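Local coordinates for protein succinate dehydrogenase subunit A (Mycolicibacterium smegmatis, PDB 7D6V) that carries the FAD of the respiratory succinate dehydrogenase Sdh1, probably oxidising succinate to fumarate and passing the electrons to its iron-sulfur subunit, at residues E102-L107 against I141-Q146; F108-T111 against K115-Q118; S117-G122 against V132-G137. All coordinates share one frame; numbering follows the deposited sequence.

Contact 1: residues E102-L107 against I141-Q146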
loop_
_atom_site.group_PDB
_atom_site.type_symbol
_atom_site.label_atom_id
_atom_site.label_comp_id
_atom_site.label_asym_id
_atom_site.label_seq_id
_atom_site.Cartn_x
_atom_site.Cartn_y
_atom_site.Cartn_z
ATOM N N GLU A 102 -17.623 -6.284 4.066
ATOM C CA GLU A 102 -17.759 -5.089 4.888
ATOM C C GLU A 102 -18.314 -5.379 6.275
ATOM O O GLU A 102 -18.303 -4.482 7.124
ATOM C CB GLU A 102 -18.625 -4.046 4.181
ATOM C CG GLU A 102 -20.043 -4.461 3.905
ATOM C CD GLU A 102 -20.853 -3.338 3.298
ATOM O OE1 GLU A 102 -20.365 -2.192 3.308
ATOM O OE2 GLU A 102 -21.974 -3.599 2.814
ATOM N N THR A 103 -18.794 -6.597 6.531
ATOM C CA THR A 103 -19.003 -7.022 7.909
ATOM C C THR A 103 -17.686 -7.300 8.613
ATOM O O THR A 103 -17.660 -7.388 9.844
ATOM C CB THR A 103 -19.889 -8.265 7.965
ATOM O OG1 THR A 103 -19.194 -9.377 7.394
ATOM C CG2 THR A 103 -21.168 -8.029 7.207
ATOM N N TYR A 104 -16.600 -7.445 7.859
ATOM C CA TYR A 104 -15.271 -7.605 8.425
ATOM C C TYR A 104 -14.575 -6.275 8.672
ATOM O O TYR A 104 -13.495 -6.263 9.269
ATOM C CB TYR A 104 -14.391 -8.456 7.503
ATOM C CG TYR A 104 -14.934 -9.818 7.138
ATOM C CD1 TYR A 104 -14.483 -10.472 6.003
ATOM C CD2 TYR A 104 -15.879 -10.454 7.926
ATOM C CE1 TYR A 104 -14.962 -11.713 5.657
ATOM C CE2 TYR A 104 -16.362 -11.695 7.588
ATOM C CZ TYR A 104 -15.901 -12.321 6.453
ATOM O OH TYR A 104 -16.380 -13.561 6.110
ATOM N N GLY A 105 -15.154 -5.165 8.221
ATOM C CA GLY A 105 -14.569 -3.858 8.440
ATOM C C GLY A 105 -14.141 -3.130 7.183
ATOM O O GLY A 105 -13.511 -2.072 7.264
ATOM N N ALA A 106 -14.469 -3.678 6.017
ATOM C CA ALA A 106 -14.112 -3.031 4.763
ATOM C C ALA A 106 -14.937 -1.768 4.553
ATOM O O ALA A 106 -16.131 -1.727 4.861
ATOM C CB ALA A 106 -14.317 -3.987 3.591
ATOM N N LEU A 107 -14.293 -0.734 4.020
ATOM C CA LEU A 107 -14.937 0.547 3.738
ATOM C C LEU A 107 -14.770 0.864 2.256
ATOM O O LEU A 107 -13.727 1.378 1.841
ATOM C CB LEU A 107 -14.352 1.657 4.605
ATOM C CG LEU A 107 -14.650 1.609 6.101
ATOM C CD1 LEU A 107 -13.828 2.647 6.821
ATOM C CD2 LEU A 107 -16.124 1.828 6.358
ATOM N N ILE A 141 -7.347 -7.252 0.842
ATOM C CA ILE A 141 -6.359 -8.040 1.572
ATOM C C ILE A 141 -6.231 -7.554 3.014
ATOM O O ILE A 141 -6.075 -8.362 3.937
ATOM C CB ILE A 141 -5.011 -8.044 0.823
ATOM C CG1 ILE A 141 -4.105 -9.154 1.360
ATOM C CG2 ILE A 141 -4.331 -6.693 0.895
ATOM C CD1 ILE A 141 -2.956 -9.496 0.447
ATOM N N ARG A 142 -6.319 -6.236 3.238
ATOM C CA ARG A 142 -6.307 -5.716 4.601
ATOM C C ARG A 142 -7.493 -6.242 5.390
ATOM O O ARG A 142 -7.347 -6.653 6.546
ATOM C CB ARG A 142 -6.344 -4.190 4.586
ATOM C CG ARG A 142 -5.002 -3.515 4.525
ATOM C CD ARG A 142 -4.147 -3.744 5.755
ATOM N NE ARG A 142 -2.782 -3.325 5.463
ATOM C CZ ARG A 142 -1.911 -4.066 4.790
ATOM N NH1 ARG A 142 -2.254 -5.269 4.365
ATOM N NH2 ARG A 142 -0.696 -3.609 4.548
ATOM N N THR A 143 -8.680 -6.227 4.780
ATOM C CA THR A 143 -9.874 -6.694 5.468
ATOM C C THR A 143 -9.753 -8.166 5.833
ATOM O O THR A 143 -10.084 -8.563 6.955
ATOM C CB THR A 143 -11.099 -6.452 4.590
ATOM O OG1 THR A 143 -11.062 -5.113 4.088
ATOM C CG2 THR A 143 -12.361 -6.630 5.385
ATOM N N LEU A 144 -9.262 -8.987 4.904
ATOM C CA LEU A 144 -9.120 -10.411 5.192
ATOM C C LEU A 144 -8.091 -10.665 6.290
ATOM O O LEU A 144 -8.326 -11.479 7.193
ATOM C CB LEU A 144 -8.753 -11.164 3.917
ATOM C CG LEU A 144 -9.857 -11.217 2.862
ATOM C CD1 LEU A 144 -9.328 -11.808 1.575
ATOM C CD2 LEU A 144 -11.044 -12.011 3.365
ATOM N N GLN A 145 -6.951 -9.973 6.237
ATOM C CA GLN A 145 -5.922 -10.155 7.258
ATOM C C GLN A 145 -6.420 -9.727 8.637
ATOM O O GLN A 145 -6.181 -10.415 9.640
ATOM C CB GLN A 145 -4.672 -9.376 6.854
ATOM C CG GLN A 145 -3.719 -9.041 7.973
ATOM C CD GLN A 145 -2.697 -8.010 7.554
ATOM O OE1 GLN A 145 -2.818 -7.399 6.496
ATOM N NE2 GLN A 145 -1.681 -7.811 8.379
ATOM N N GLN A 146 -7.135 -8.603 8.705
ATOM C CA GLN A 146 -7.666 -8.151 9.982
ATOM C C GLN A 146 -8.779 -9.061 10.483
ATOM O O GLN A 146 -8.948 -9.218 11.696
ATOM C CB GLN A 146 -8.149 -6.709 9.858
ATOM C CG GLN A 146 -7.012 -5.717 9.730
ATOM C CD GLN A 146 -7.454 -4.387 9.171
ATOM O OE1 GLN A 146 -8.597 -4.227 8.752
ATOM N NE2 GLN A 146 -6.546 -3.424 9.156
#

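Contact 2: residues F108-T111 against K115-Q118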
loop_
_atom_site.group_PDB
_atom_site.type_symbol
_atom_site.label_atom_id
_atom_site.label_comp_id
_atom_site.label_asym_id
_atom_site.label_seq_id
_atom_site.Cartn_x
_atom_site.Cartn_y
_atom_site.Cartn_z
ATOM N N PHE A 108 -15.790 0.556 1.463
ATOM C CA PHE A 108 -15.805 0.933 0.061
ATOM C C PHE A 108 -16.301 2.368 -0.096
ATOM O O PHE A 108 -16.705 3.025 0.865
ATOM C CB PHE A 108 -16.697 -0.011 -0.743
ATOM C CG PHE A 108 -16.202 -1.423 -0.797
ATOM C CD1 PHE A 108 -15.326 -1.825 -1.788
ATOM C CD2 PHE A 108 -16.620 -2.352 0.138
ATOM C CE1 PHE A 108 -14.873 -3.124 -1.843
ATOM C CE2 PHE A 108 -16.169 -3.654 0.087
ATOM C CZ PHE A 108 -15.295 -4.040 -0.905
ATOM N N ASP A 109 -16.260 2.858 -1.330
ATOM C CA ASP A 109 -16.927 4.109 -1.647
ATOM C C ASP A 109 -18.436 3.913 -1.591
ATOM O O ASP A 109 -18.949 2.814 -1.810
ATOM C CB ASP A 109 -16.505 4.612 -3.025
ATOM C CG ASP A 109 -15.094 5.154 -3.038
ATOM O OD1 ASP A 109 -14.454 5.123 -4.107
ATOM O OD2 ASP A 109 -14.620 5.612 -1.979
ATOM N N ARG A 110 -19.151 4.989 -1.287
ATOM C CA ARG A 110 -20.578 4.910 -1.022
ATOM C C ARG A 110 -21.374 5.655 -2.083
ATOM O O ARG A 110 -20.868 6.568 -2.740
ATOM C CB ARG A 110 -20.915 5.476 0.362
ATOM C CG ARG A 110 -19.919 5.128 1.449
ATOM C CD ARG A 110 -19.787 3.627 1.639
ATOM N NE ARG A 110 -21.042 2.997 2.030
ATOM C CZ ARG A 110 -21.201 1.687 2.169
ATOM N NH1 ARG A 110 -20.183 0.872 1.947
ATOM N NH2 ARG A 110 -22.373 1.190 2.528
ATOM N N THR A 111 -22.628 5.243 -2.249
ATOM C CA THR A 111 -23.581 5.953 -3.082
ATOM C C THR A 111 -24.371 6.947 -2.232
ATOM O O THR A 111 -24.136 7.105 -1.032
ATOM C CB THR A 111 -24.517 4.973 -3.788
ATOM O OG1 THR A 111 -25.391 4.366 -2.830
ATOM C CG2 THR A 111 -23.728 3.896 -4.491
ATOM N N LYS A 115 -25.125 2.837 -0.007
ATOM C CA LYS A 115 -24.732 1.504 -0.429
ATOM C C LYS A 115 -23.318 1.540 -0.997
ATOM O O LYS A 115 -22.659 2.578 -1.035
ATOM C CB LYS A 115 -25.723 0.952 -1.453
ATOM C CG LYS A 115 -27.168 1.055 -1.034
ATOM C CD LYS A 115 -28.053 0.210 -1.923
ATOM C CE LYS A 115 -29.499 0.285 -1.479
ATOM N NZ LYS A 115 -30.280 -0.901 -1.916
ATOM N N ILE A 116 -22.847 0.384 -1.445
ATOM C CA ILE A 116 -21.517 0.278 -2.031
ATOM C C ILE A 116 -21.554 0.823 -3.453
ATOM O O ILE A 116 -22.437 0.471 -4.244
ATOM C CB ILE A 116 -21.022 -1.176 -2.000
ATOM C CG1 ILE A 116 -20.858 -1.652 -0.557
ATOM C CG2 ILE A 116 -19.708 -1.304 -2.732
ATOM C CD1 ILE A 116 -20.350 -3.064 -0.436
ATOM N N SER A 117 -20.600 1.690 -3.778
ATOM C CA SER A 117 -20.528 2.292 -5.100
ATOM C C SER A 117 -19.952 1.308 -6.110
ATOM O O SER A 117 -19.039 0.539 -5.800
ATOM C CB SER A 117 -19.677 3.560 -5.054
ATOM O OG SER A 117 -19.769 4.283 -6.266
ATOM N N GLN A 118 -20.491 1.340 -7.328
ATOM C CA GLN A 118 -20.084 0.442 -8.401
ATOM C C GLN A 118 -19.744 1.255 -9.642
ATOM O O GLN A 118 -20.501 2.151 -10.024
ATOM C CB GLN A 118 -21.186 -0.571 -8.717
ATOM C CG GLN A 118 -21.499 -1.517 -7.572
ATOM C CD GLN A 118 -22.665 -2.432 -7.870
ATOM O OE1 GLN A 118 -23.771 -1.975 -8.139
ATOM N NE2 GLN A 118 -22.423 -3.732 -7.821
#

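Contact 3: residues S117-G122 against V132-G137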
loop_
_atom_site.group_PDB
_atom_site.type_symbol
_atom_site.label_atom_id
_atom_site.label_comp_id
_atom_site.label_asym_id
_atom_site.label_seq_id
_atom_site.Cartn_x
_atom_site.Cartn_y
_atom_site.Cartn_z
ATOM N N SER A 117 -20.600 1.690 -3.778
ATOM C CA SER A 117 -20.528 2.292 -5.100
ATOM C C SER A 117 -19.952 1.308 -6.110
ATOM O O SER A 117 -19.039 0.539 -5.800
ATOM C CB SER A 117 -19.677 3.560 -5.054
ATOM O OG SER A 117 -19.769 4.283 -6.266
ATOM N N GLN A 118 -20.491 1.340 -7.328
ATOM C CA GLN A 118 -20.084 0.442 -8.401
ATOM C C GLN A 118 -19.744 1.255 -9.642
ATOM O O GLN A 118 -20.501 2.151 -10.024
ATOM C CB GLN A 118 -21.186 -0.571 -8.717
ATOM C CG GLN A 118 -21.499 -1.517 -7.572
ATOM C CD GLN A 118 -22.665 -2.432 -7.870
ATOM O OE1 GLN A 118 -23.771 -1.975 -8.139
ATOM N NE2 GLN A 118 -22.423 -3.732 -7.821
ATOM N N ARG A 119 -18.613 0.942 -10.265
ATOM C CA ARG A 119 -18.176 1.608 -11.483
ATOM C C ARG A 119 -18.448 0.745 -12.708
ATOM O O ARG A 119 -18.688 -0.459 -12.615
ATOM C CB ARG A 119 -16.685 1.946 -11.426
ATOM C CG ARG A 119 -16.349 3.156 -10.592
ATOM C CD ARG A 119 -14.874 3.495 -10.694
ATOM N NE ARG A 119 -14.032 2.399 -10.226
ATOM C CZ ARG A 119 -12.717 2.486 -10.065
ATOM N NH1 ARG A 119 -12.091 3.622 -10.325
ATOM N NH2 ARG A 119 -12.030 1.437 -9.635
ATOM N N ASN A 120 -18.391 1.386 -13.869
ATOM C CA ASN A 120 -18.499 0.699 -15.143
ATOM C C ASN A 120 -17.119 0.297 -15.642
ATOM O O ASN A 120 -16.119 0.963 -15.367
ATOM C CB ASN A 120 -19.192 1.582 -16.179
ATOM C CG ASN A 120 -20.229 0.829 -16.977
ATOM O OD1 ASN A 120 -20.118 -0.382 -17.174
ATOM N ND2 ASN A 120 -21.253 1.537 -17.435
ATOM N N PHE A 121 -17.072 -0.811 -16.378
ATOM C CA PHE A 121 -15.825 -1.330 -16.914
ATOM C C PHE A 121 -16.094 -1.885 -18.306
ATOM O O PHE A 121 -17.237 -1.920 -18.773
ATOM C CB PHE A 121 -15.221 -2.382 -15.977
ATOM C CG PHE A 121 -13.747 -2.584 -16.161
ATOM C CD1 PHE A 121 -12.844 -1.715 -15.578
ATOM C CD2 PHE A 121 -13.262 -3.648 -16.900
ATOM C CE1 PHE A 121 -11.488 -1.893 -15.741
ATOM C CE2 PHE A 121 -11.907 -3.828 -17.070
ATOM C CZ PHE A 121 -11.020 -2.952 -16.487
ATOM N N GLY A 122 -15.029 -2.326 -18.970
ATOM C CA GLY A 122 -15.067 -2.700 -20.369
ATOM C C GLY A 122 -16.110 -3.716 -20.785
ATOM O O GLY A 122 -17.032 -3.384 -21.535
ATOM N N VAL A 132 -12.863 1.259 -3.995
ATOM C CA VAL A 132 -12.491 2.368 -3.121
ATOM C C VAL A 132 -11.245 3.019 -3.719
ATOM O O VAL A 132 -10.184 2.389 -3.792
ATOM C CB VAL A 132 -12.271 1.932 -1.659
ATOM C CG1 VAL A 132 -11.130 0.928 -1.504
ATOM C CG2 VAL A 132 -12.013 3.146 -0.789
ATOM N N GLY A 133 -11.385 4.256 -4.190
ATOM C CA GLY A 133 -10.296 4.905 -4.901
ATOM C C GLY A 133 -9.825 4.042 -6.048
ATOM O O GLY A 133 -10.628 3.466 -6.790
ATOM N N ASP A 134 -8.511 3.933 -6.197
ATOM C CA ASP A 134 -7.910 2.808 -6.902
ATOM C C ASP A 134 -6.963 2.113 -5.930
ATOM O O ASP A 134 -5.739 2.193 -6.058
ATOM C CB ASP A 134 -7.176 3.286 -8.158
ATOM C CG ASP A 134 -8.120 3.799 -9.226
ATOM O OD1 ASP A 134 -9.270 3.322 -9.289
ATOM O OD2 ASP A 134 -7.711 4.686 -10.004
ATOM N N ARG A 135 -7.548 1.409 -4.956
ATOM C CA ARG A 135 -6.798 0.576 -4.027
ATOM C C ARG A 135 -7.621 -0.623 -3.573
ATOM O O ARG A 135 -7.499 -1.054 -2.422
ATOM C CB ARG A 135 -6.310 1.394 -2.827
ATOM C CG ARG A 135 -7.340 2.327 -2.236
ATOM C CD ARG A 135 -6.768 3.090 -1.056
ATOM N NE ARG A 135 -7.763 3.958 -0.435
ATOM C CZ ARG A 135 -8.092 5.161 -0.893
ATOM N NH1 ARG A 135 -9.009 5.884 -0.265
ATOM N NH2 ARG A 135 -7.504 5.643 -1.979
ATOM N N THR A 136 -8.482 -1.147 -4.446
ATOM C CA THR A 136 -9.455 -2.151 -4.025
ATOM C C THR A 136 -8.777 -3.428 -3.543
ATOM O O THR A 136 -9.220 -4.040 -2.565
ATOM C CB THR A 136 -10.421 -2.449 -5.170
ATOM O OG1 THR A 136 -10.854 -1.218 -5.758
ATOM C CG2 THR A 136 -11.631 -3.202 -4.659
ATOM N N GLY A 137 -7.707 -3.852 -4.219
ATOM C CA GLY A 137 -6.992 -5.038 -3.775
ATOM C C GLY A 137 -6.391 -4.873 -2.393
ATOM O O GLY A 137 -6.426 -5.795 -1.572
#

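Contact 1: residues E102-L107 against I141-Q146
Thr143 presents its two branches to the turn that follows helix 84-102, and the contact is built round that one side chain. Its methyl, CG2, meets CB of Tyr104 at 3.5 Å and sits at the edge of the phenol ring, near the ring plane. The same methyl comes within 3.7 Å of Ala106 N. The other branch lies alongside the alanine: OG1 is 3.5 Å from Ala106 CB, a non-polar contact for the hydroxyl, which is hydrogen-bonded to the carbonyl O of Glu139, one turn back in helix 136-159. A chi1 of -48° puts OG1 beside the backbone N and anti to the carbonyl carbon, which leaves CG2 anti to the N.

Gly105, at a positive phi of 116°, lets the chain leave the helix and turn so that Tyr104 and Ala106 both reach the threonine. Farther out, the tyrosine also packs on Arg22 of helix 18-30, while Leu107 N makes a weak hydrogen bond to Glu139 OE1 and Leu107 O accepts one from Gln140 of the iron-sulfur subunit. Between 102-107 and 141-146 themselves the meeting is by van der Waals contact: the fit rests on Thr143 CG2 against Tyr104 CB and on Ala106 CB beside the threonine.

Contact 2: residues F108-T111 against K115-Q118
Bends at chi2 (-59°) and chi3 (-61°) curl Arg110 back over residues 115-116, laying one face of its guanidinium against Lys115 O and Ile116 N, both offset toward the rim. Its NH1 thereby comes within 3.6 Å of Ile116 CG1. Thr111 takes a chi1 of 69°, which holds OG1 between the backbone N and the carbonyl carbon, where it accepts a bond from Lys115 N at 3.2 Å.

The backbone frame is a hairpin-like turn-back with a single antiparallel bridge, Arg110 facing Ile116 as a non-hydrogen-bonded pair. Ser117 N donates to Asp109 O at 2.8 Å on one flank, and Thr111 N to Lys115 O at 2.9 Å on the other; both donors stand out of the acceptor's carbonyl plane. Lys115 O also receives a CA-H...O contact from Arg110 CA at 3.1 Å. Apolar packing extends the pairing, with Ile116 CG2 3.8 Å from Phe108 CB and Ile116 CD1 approaching the Phe108 ring obliquely.

Beyond the turn-back, Arg110 NH2 bonds to Gly114 O and NE to Met131 O of the iron-sulfur subunit, while Gln133 of that subunit binds Arg110 N. One folded arginine thus ties the connecting turn to the partner subunit. Its charge is probably offset in part by carbonyl oxygens; the ion pair with Glu102 is long and weak.

Contact 3: residues S117-G122 against V132-G137
Asp134 OD1 is gripped by both terminal nitrogens of Arg119. The stronger bond comes from NH1, at 3.0 Å and 156°, and uses the syn lone pair of the oxygen; the second, from NH2 at 3.4 Å, is weak. The motif is a surface salt bridge between an outermost strand and the entry to a helix: strand 118-119 lies at one side of a three-stranded antiparallel sheet with 129-130 and 54-55, and Asp134 stands in the loop that leads into helix 136-159.

OD1 reaches the guanidinium at its edge, almost in its plane, although the carboxylate and guanidinium planes are turned 32° from each other. The side chains cross at about a right angle, and one carboxylate oxygen takes both bonds, in place of the two-oxygen, side-by-side pairing. Arg119 extends through chi2 and then bends at chi3 (-60°), which swings its end toward the loop. Gly133 O also stands nearby, 3.8 Å from Arg119 NH2 and oblique to the guanidinium; it is too far for a bond but probably adds to the negative potential around the arginine.

The Arg119 side chain lies about 7 Å from the bound FAD, so the bridge spans a surface near the cofactor. Gly133 N donates to Asp109 OD1 in the loop, and at the start of the helix Thr136 OG1 is hydrogen-bonded to Gly52 O. Within the loop a tight turn, with Arg135 in the N-cap position, is closed by Arg135 N donating to Val132 O at 3.0 Å.

All three contacts fall within the FAD-binding domain, in the region from the end of helix 84-102 into helix 136-159. Contact 1 joins the ends of this region; contacts 2 and 3 follow in order between them, sharing Ser117 and Gln118 where the turn-back runs into strand 118-119. Contacts 1 and 3 both use helix 136-159. Their centres lie 16 Å apart, and that of contact 2 is 15 Å from contact 1 and 9 Å from contact 3. Direct touches, including Leu107 O against Val132 CG2, make the set continuous. The region lies near the FAD and touches the iron-sulfur subunit, consistent with a place in subunit docking.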